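Side-chain contacts in MstE (Scytonema sp. PCC 10023, PDB 6SBF), which is a single-domain class II terpene cyclase, probably of merosterol biosynthesis, that is thought to close isoprenoid chains into rings by proton-initiated cyclisation: residues Arg91-Thr96 with Tyr101-Cys106; Gln204-Gly209 with Val242-Lys247. The protein carries 1 engineered substitution. All coordinates share one frame; numbering follows the deposited sequence.

Interaction 1: residues Arg91-Thr96 with Tyr101-Cys106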
loop_
_atom_site.group_PDB
_atom_site.type_symbol
_atom_site.label_atom_id
_atom_site.label_comp_id
_atom_site.label_asym_id
_atom_site.label_seq_id
_atom_site.Cartn_x
_atom_site.Cartn_y
_atom_site.Cartn_z
ATOM N N ARG A 91 19.590 6.303 6.314
ATOM C CA ARG A 91 18.595 7.258 6.881
ATOM C C ARG A 91 18.426 6.938 8.366
ATOM O O ARG A 91 17.366 6.403 8.790
ATOM C CB ARG A 91 17.297 7.225 6.085
ATOM C CG ARG A 91 17.389 7.735 4.664
ATOM C CD ARG A 91 17.579 9.251 4.598
ATOM N NE ARG A 91 17.697 9.719 3.242
ATOM C CZ ARG A 91 16.663 10.030 2.459
ATOM N NH1 ARG A 91 15.410 10.069 2.906
ATOM N NH2 ARG A 91 16.891 10.361 1.206
ATOM N N ASP A 92 19.435 7.260 9.147
ATOM C CA ASP A 92 19.551 6.939 10.575
ATOM C C ASP A 92 19.550 8.199 11.425
ATOM O O ASP A 92 20.043 8.169 12.566
ATOM C CB ASP A 92 20.820 6.101 10.812
ATOM C CG ASP A 92 22.132 6.849 10.607
ATOM O OD1 ASP A 92 22.073 7.988 10.102
ATOM O OD2 ASP A 92 23.152 6.347 11.016
ATOM N N HIS A 93 18.975 9.265 10.917
ATOM C CA HIS A 93 19.012 10.593 11.564
ATOM C C HIS A 93 17.952 10.773 12.639
ATOM O O HIS A 93 18.048 11.746 13.373
ATOM C CB HIS A 93 18.960 11.668 10.491
ATOM C CG HIS A 93 17.744 11.607 9.629
ATOM N ND1 HIS A 93 17.470 10.520 8.820
ATOM C CD2 HIS A 93 16.744 12.507 9.415
ATOM C CE1 HIS A 93 16.361 10.770 8.150
ATOM N NE2 HIS A 93 15.906 11.979 8.477
ATOM N N ARG A 94 16.947 9.915 12.726
ATOM C CA ARG A 94 15.864 10.134 13.705
ATOM C C ARG A 94 16.162 9.346 14.967
ATOM O O ARG A 94 16.487 8.176 14.881
ATOM C CB ARG A 94 14.524 9.713 13.092
ATOM C CG ARG A 94 14.208 10.413 11.786
ATOM C CD ARG A 94 12.825 10.047 11.286
ATOM N NE ARG A 94 12.542 10.585 9.971
ATOM C CZ ARG A 94 12.907 10.049 8.802
ATOM N NH1 ARG A 94 13.564 8.905 8.773
ATOM N NH2 ARG A 94 12.635 10.644 7.652
ATOM N N PRO A 95 15.954 9.928 16.142
ATOM C CA PRO A 95 16.340 9.272 17.378
ATOM C C PRO A 95 15.541 8.012 17.682
ATOM O O PRO A 95 16.000 7.144 18.435
ATOM C CB PRO A 95 16.095 10.305 18.472
ATOM C CG PRO A 95 15.291 11.410 17.829
ATOM C CD PRO A 95 15.518 11.326 16.339
ATOM N N THR A 96 14.325 7.912 17.118
ATOM C CA THR A 96 13.461 6.721 17.339
ATOM C C THR A 96 13.899 5.539 16.471
ATOM O O THR A 96 13.453 4.436 16.747
ATOM C CB THR A 96 11.992 7.063 17.043
ATOM O OG1 THR A 96 11.970 7.408 15.665
ATOM C CG2 THR A 96 11.396 8.135 17.933
ATOM N N TYR A 101 8.201 9.802 5.418
ATOM C CA TYR A 101 7.852 10.028 4.008
ATOM C C TYR A 101 9.142 10.297 3.211
ATOM O O TYR A 101 9.321 9.771 2.138
ATOM C CB TYR A 101 6.912 11.224 3.973
ATOM C CG TYR A 101 6.564 11.798 2.635
ATOM C CD1 TYR A 101 5.667 11.197 1.788
ATOM C CD2 TYR A 101 7.149 12.998 2.216
ATOM C CE1 TYR A 101 5.324 11.739 0.567
ATOM C CE2 TYR A 101 6.824 13.515 0.975
ATOM C CZ TYR A 101 5.938 12.902 0.132
ATOM O OH TYR A 101 5.601 13.470 -1.061
ATOM N N ASN A 102 9.971 11.169 3.769
ATOM C CA ASN A 102 11.273 11.513 3.175
ATOM C C ASN A 102 12.144 12.067 4.316
ATOM O O ASN A 102 11.774 12.046 5.496
ATOM C CB ASN A 102 11.175 12.497 1.987
ATOM C CG ASN A 102 10.614 13.842 2.388
ATOM O OD1 ASN A 102 10.731 14.205 3.563
ATOM N ND2 ASN A 102 10.078 14.544 1.377
ATOM N N TYR A 103 13.368 12.524 3.988
ATOM C CA TYR A 103 14.350 12.892 5.020
ATOM C C TYR A 103 13.809 13.932 5.993
ATOM O O TYR A 103 14.108 13.887 7.186
ATOM C CB TYR A 103 15.617 13.472 4.370
ATOM C CG TYR A 103 16.742 13.725 5.329
ATOM C CD1 TYR A 103 17.659 12.736 5.623
ATOM C CD2 TYR A 103 16.905 14.930 5.955
ATOM C CE1 TYR A 103 18.719 12.949 6.488
ATOM C CE2 TYR A 103 17.939 15.172 6.852
ATOM C CZ TYR A 103 18.834 14.154 7.142
ATOM O OH TYR A 103 19.821 14.391 8.042
ATOM N N ILE A 104 13.060 14.909 5.461
ATOM C CA ILE A 104 12.721 16.104 6.277
ATOM C C ILE A 104 11.484 15.821 7.138
ATOM O O ILE A 104 11.239 16.555 8.086
ATOM C CB ILE A 104 12.560 17.359 5.417
ATOM C CG1 ILE A 104 11.356 17.275 4.474
ATOM C CG2 ILE A 104 13.857 17.714 4.693
ATOM C CD1 ILE A 104 11.043 18.583 3.824
ATOM N N LEU A 105 10.743 14.768 6.844
ATOM C CA LEU A 105 9.584 14.411 7.687
ATOM C C LEU A 105 9.998 13.664 8.939
ATOM O O LEU A 105 11.062 12.960 8.963
ATOM C CB LEU A 105 8.598 13.536 6.925
ATOM C CG LEU A 105 7.304 14.228 6.530
ATOM C CD1 LEU A 105 6.507 14.638 7.773
ATOM C CD2 LEU A 105 7.543 15.398 5.581
ATOM N N CYS A 106 9.176 13.761 9.968
ATOM C CA CYS A 106 9.318 12.933 11.166
ATOM C C CYS A 106 9.021 11.478 10.795
ATOM O O CYS A 106 8.496 11.167 9.730
ATOM C CB CYS A 106 8.400 13.405 12.275
ATOM S SG CYS A 106 6.645 13.394 11.825
#
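His93 lays its imidazole over one face of the Tyr103 phenol in an offset stack, with ring centroids 3.8 Å apart and planes only 6° from parallel. Its CG stands between the backbone N and the carbonyl carbon (chi1 59°), which turns the ring in toward the 101-106 side. A flat aromatic ring suits this spot because it can stack so closely on the phenol; a further bond from His93 NE2 to Tyr103 O, at 2.9 Å, is doubtful. Arg94 CG lies over the imidazole's other face, and His93 NE2 sits above the guanidinium face of Arg94. Extended from CG to NE, Arg94 meets Leu105 O side-on: NE reaches it at 3.0 Å and NH2 at 3.1 Å, with the oxygen in the guanidinium plane. NH1 turns to Glu59 in a salt bridge and to Glu98 O, so one buried arginine serves several acceptors. A leucine in its place would probably leave Leu105 O without both donors and Glu59 without one of its positive partners. Arg91, bent at chi2 (-71°), brings CD to the edge of the phenol, 3.6 Å from Tyr103 CD1, while its NH1 pairs with Asp58 and Glu59. The contact folds back on itself a loop joining two helices of the alpha6-alpha6 barrel, 75-90 and 109-121. Glu59 holds it against the start of helix 59-69, Leu105 and Cys106 rest on helix 152-158, and Asn102 ND2 bonds to Ile56 O in strand 55-57 and to Ala54 O just before it.

Interaction 2: residues Gln204-Gly209 with Val242-Lys247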
loop_
_atom_site.group_PDB
_atom_site.type_symbol
_atom_site.label_atom_id
_atom_site.label_comp_id
_atom_site.label_asym_id
_atom_site.label_seq_id
_atom_site.Cartn_x
_atom_site.Cartn_y
_atom_site.Cartn_z
ATOM N N GLN A 204 -20.574 -4.697 5.180
ATOM C CA GLN A 204 -20.504 -5.148 3.778
ATOM C C GLN A 204 -19.283 -6.079 3.546
ATOM O O GLN A 204 -19.159 -6.640 2.434
ATOM C CB GLN A 204 -20.483 -3.986 2.804
ATOM C CG GLN A 204 -21.784 -3.207 2.841
ATOM C CD GLN A 204 -21.842 -2.235 3.984
ATOM O OE1 GLN A 204 -20.836 -1.842 4.575
ATOM N NE2 GLN A 204 -23.040 -1.737 4.238
ATOM N N GLY A 205 -18.422 -6.241 4.547
ATOM C CA GLY A 205 -17.262 -7.148 4.416
ATOM C C GLY A 205 -15.945 -6.479 4.141
ATOM O O GLY A 205 -14.894 -7.142 4.215
ATOM N N ASN A 206 -15.959 -5.207 3.831
ATOM C CA ASN A 206 -14.717 -4.463 3.571
ATOM C C ASN A 206 -14.218 -3.753 4.824
ATOM O O ASN A 206 -14.881 -3.677 5.837
ATOM C CB ASN A 206 -14.902 -3.491 2.410
ATOM C CG ASN A 206 -15.831 -2.324 2.745
ATOM O OD1 ASN A 206 -17.005 -2.565 3.009
ATOM N ND2 ASN A 206 -15.280 -1.110 2.768
ATOM N N TRP A 207 -13.043 -3.164 4.679
ATOM C CA TRP A 207 -12.499 -2.179 5.620
ATOM C C TRP A 207 -12.347 -0.866 4.859
ATOM O O TRP A 207 -12.307 -0.864 3.616
ATOM C CB TRP A 207 -11.144 -2.647 6.177
ATOM C CG TRP A 207 -11.249 -3.736 7.203
ATOM C CD1 TRP A 207 -11.165 -3.557 8.547
ATOM C CD2 TRP A 207 -11.377 -5.158 6.985
ATOM N NE1 TRP A 207 -11.278 -4.751 9.198
ATOM C CE2 TRP A 207 -11.389 -5.757 8.259
ATOM C CE3 TRP A 207 -11.468 -5.966 5.861
ATOM C CZ2 TRP A 207 -11.534 -7.139 8.436
ATOM C CZ3 TRP A 207 -11.573 -7.340 6.015
ATOM C CH2 TRP A 207 -11.616 -7.905 7.292
ATOM N N GLU A 208 -12.280 0.190 5.638
ATOM C CA GLU A 208 -12.032 1.545 5.149
ATOM C C GLU A 208 -10.732 2.057 5.765
ATOM O O GLU A 208 -10.522 1.884 6.967
ATOM C CB GLU A 208 -13.199 2.463 5.512
ATOM C CG GLU A 208 -14.554 2.023 4.986
ATOM C CD GLU A 208 -15.703 2.913 5.440
ATOM O OE1 GLU A 208 -15.505 3.679 6.376
ATOM O OE2 GLU A 208 -16.800 2.727 4.936
ATOM N N GLY A 209 -9.930 2.701 4.946
ATOM C CA GLY A 209 -8.667 3.283 5.385
ATOM C C GLY A 209 -8.785 4.751 5.774
ATOM O O GLY A 209 -9.837 5.382 5.623
ATOM N N VAL A 242 -13.619 -11.331 0.529
ATOM C CA VAL A 242 -13.509 -11.827 -0.862
ATOM C C VAL A 242 -14.834 -11.617 -1.620
ATOM O O VAL A 242 -14.801 -11.190 -2.774
ATOM C CB VAL A 242 -13.068 -13.304 -0.877
ATOM C CG1 VAL A 242 -13.167 -13.898 -2.261
ATOM C CG2 VAL A 242 -11.649 -13.464 -0.346
ATOM N N ALA A 243 -15.961 -11.903 -0.997
ATOM C CA ALA A 243 -17.276 -11.685 -1.637
ATOM C C ALA A 243 -17.448 -10.189 -1.968
ATOM O O ALA A 243 -17.992 -9.889 -3.041
ATOM C CB ALA A 243 -18.385 -12.171 -0.732
ATOM N N TRP A 244 -17.035 -9.312 -1.063
ATOM C CA TRP A 244 -17.085 -7.854 -1.352
ATOM C C TRP A 244 -16.205 -7.554 -2.584
ATOM O O TRP A 244 -16.607 -6.820 -3.485
ATOM C CB TRP A 244 -16.672 -7.055 -0.121
ATOM C CG TRP A 244 -16.491 -5.581 -0.411
ATOM C CD1 TRP A 244 -17.448 -4.611 -0.263
ATOM C CD2 TRP A 244 -15.289 -4.903 -0.782
ATOM N NE1 TRP A 244 -16.935 -3.394 -0.561
ATOM C CE2 TRP A 244 -15.615 -3.536 -0.885
ATOM C CE3 TRP A 244 -13.962 -5.315 -0.982
ATOM C CZ2 TRP A 244 -14.674 -2.556 -1.129
ATOM C CZ3 TRP A 244 -13.015 -4.349 -1.251
ATOM C CH2 TRP A 244 -13.388 -3.009 -1.362
ATOM N N GLY A 245 -15.000 -8.113 -2.634
ATOM C CA GLY A 245 -14.092 -7.896 -3.781
ATOM C C GLY A 245 -14.714 -8.354 -5.085
ATOM O O GLY A 245 -14.556 -7.716 -6.122
ATOM N N LEU A 246 -15.389 -9.500 -5.032
ATOM C CA LEU A 246 -16.032 -10.044 -6.239
ATOM C C LEU A 246 -17.106 -9.046 -6.731
ATOM O O LEU A 246 -17.232 -8.856 -7.951
ATOM C CB LEU A 246 -16.625 -11.414 -5.885
ATOM C CG LEU A 246 -17.246 -12.132 -7.040
ATOM C CD1 LEU A 246 -16.216 -12.422 -8.130
ATOM C CD2 LEU A 246 -17.838 -13.413 -6.512
ATOM N N LYS A 247 -17.851 -8.415 -5.807
ATOM C CA LYS A 247 -18.870 -7.368 -6.151
ATOM C C LYS A 247 -18.200 -6.122 -6.750
ATOM O O LYS A 247 -18.732 -5.505 -7.651
ATOM C CB LYS A 247 -19.729 -7.064 -4.907
ATOM C CG LYS A 247 -20.962 -6.213 -5.169
ATOM C CD LYS A 247 -20.878 -4.701 -5.024
ATOM C CE LYS A 247 -22.246 -4.049 -5.189
ATOM N NZ LYS A 247 -22.200 -2.755 -5.921
#
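Asn206 and Trp244 make the principal contact through a CH-pi interaction. The CB of Asn206 sits over the indole face, 3.5 Å from the centroid of the five-membered ring and 14° off its normal; its nearest ring atom is Trp244 CE2, at 3.4 Å. The amide beyond CB continues across the same face nearly flat, its plane 13° from that of the indole, with CG 3.6 Å from Trp244 NE1. Trp244 holds CG anti to its backbone N (chi1 171°), carrying the ring off the helix toward the loop, where a broad aromatic face can cover a small polar side chain.

Van der Waals contact with the backbone extends the interface: Gln204 O lies 3.6 Å from Trp244 CB. Glycine suits position 205 because its phi is positive, and a beta carbon there would be jammed against the preceding carbonyl O.

Hydrogen bonds act within the loop, none passing between the segments. Asn206 OD1 is bonded to Thr202 OG1, while ND2 makes a weak bond to Trp207 O at 3.1 Å. An asparagine can thus fasten its amide at both ends while offering CB to the indole. The threonine hydroxyl also bonds to the backbone N of Gln204, within the same loop.

The contact packs an inter-helix loop on a helix of the alpha6-alpha6 barrel. The loop follows helix 187-200 and leads to helix 215-229, where Thr219 touches Asn206 and Glu216 touches Trp244. Helix 235-248 thereby packs Trp244 against both the loop and that intervening helix, while Val242 and Leu246 lean on helix 282-298.

Following the chain from the N terminus, interaction 1 comes first and closes a short loop: only four residues separate 91-96 from 101-106, all within the connection between helices 75-90 and 109-121. Interaction 2 opens about a hundred residues later and spans 32 intervening residues, bringing helix 235-248 back to the loop preceding helix 215-229. The two are in series, neither nested nor crossed. The centres of interaction 1 and interaction 2 lie about 35 Å apart, on opposite sides of the chain's centre. The first ties a helix connection to the region around helices 59-69 and 152-158; the second joins the loop before helix 215-229 to the helix after it, in the squalene-hopene cyclase-like part of the alpha6-alpha6 barrel.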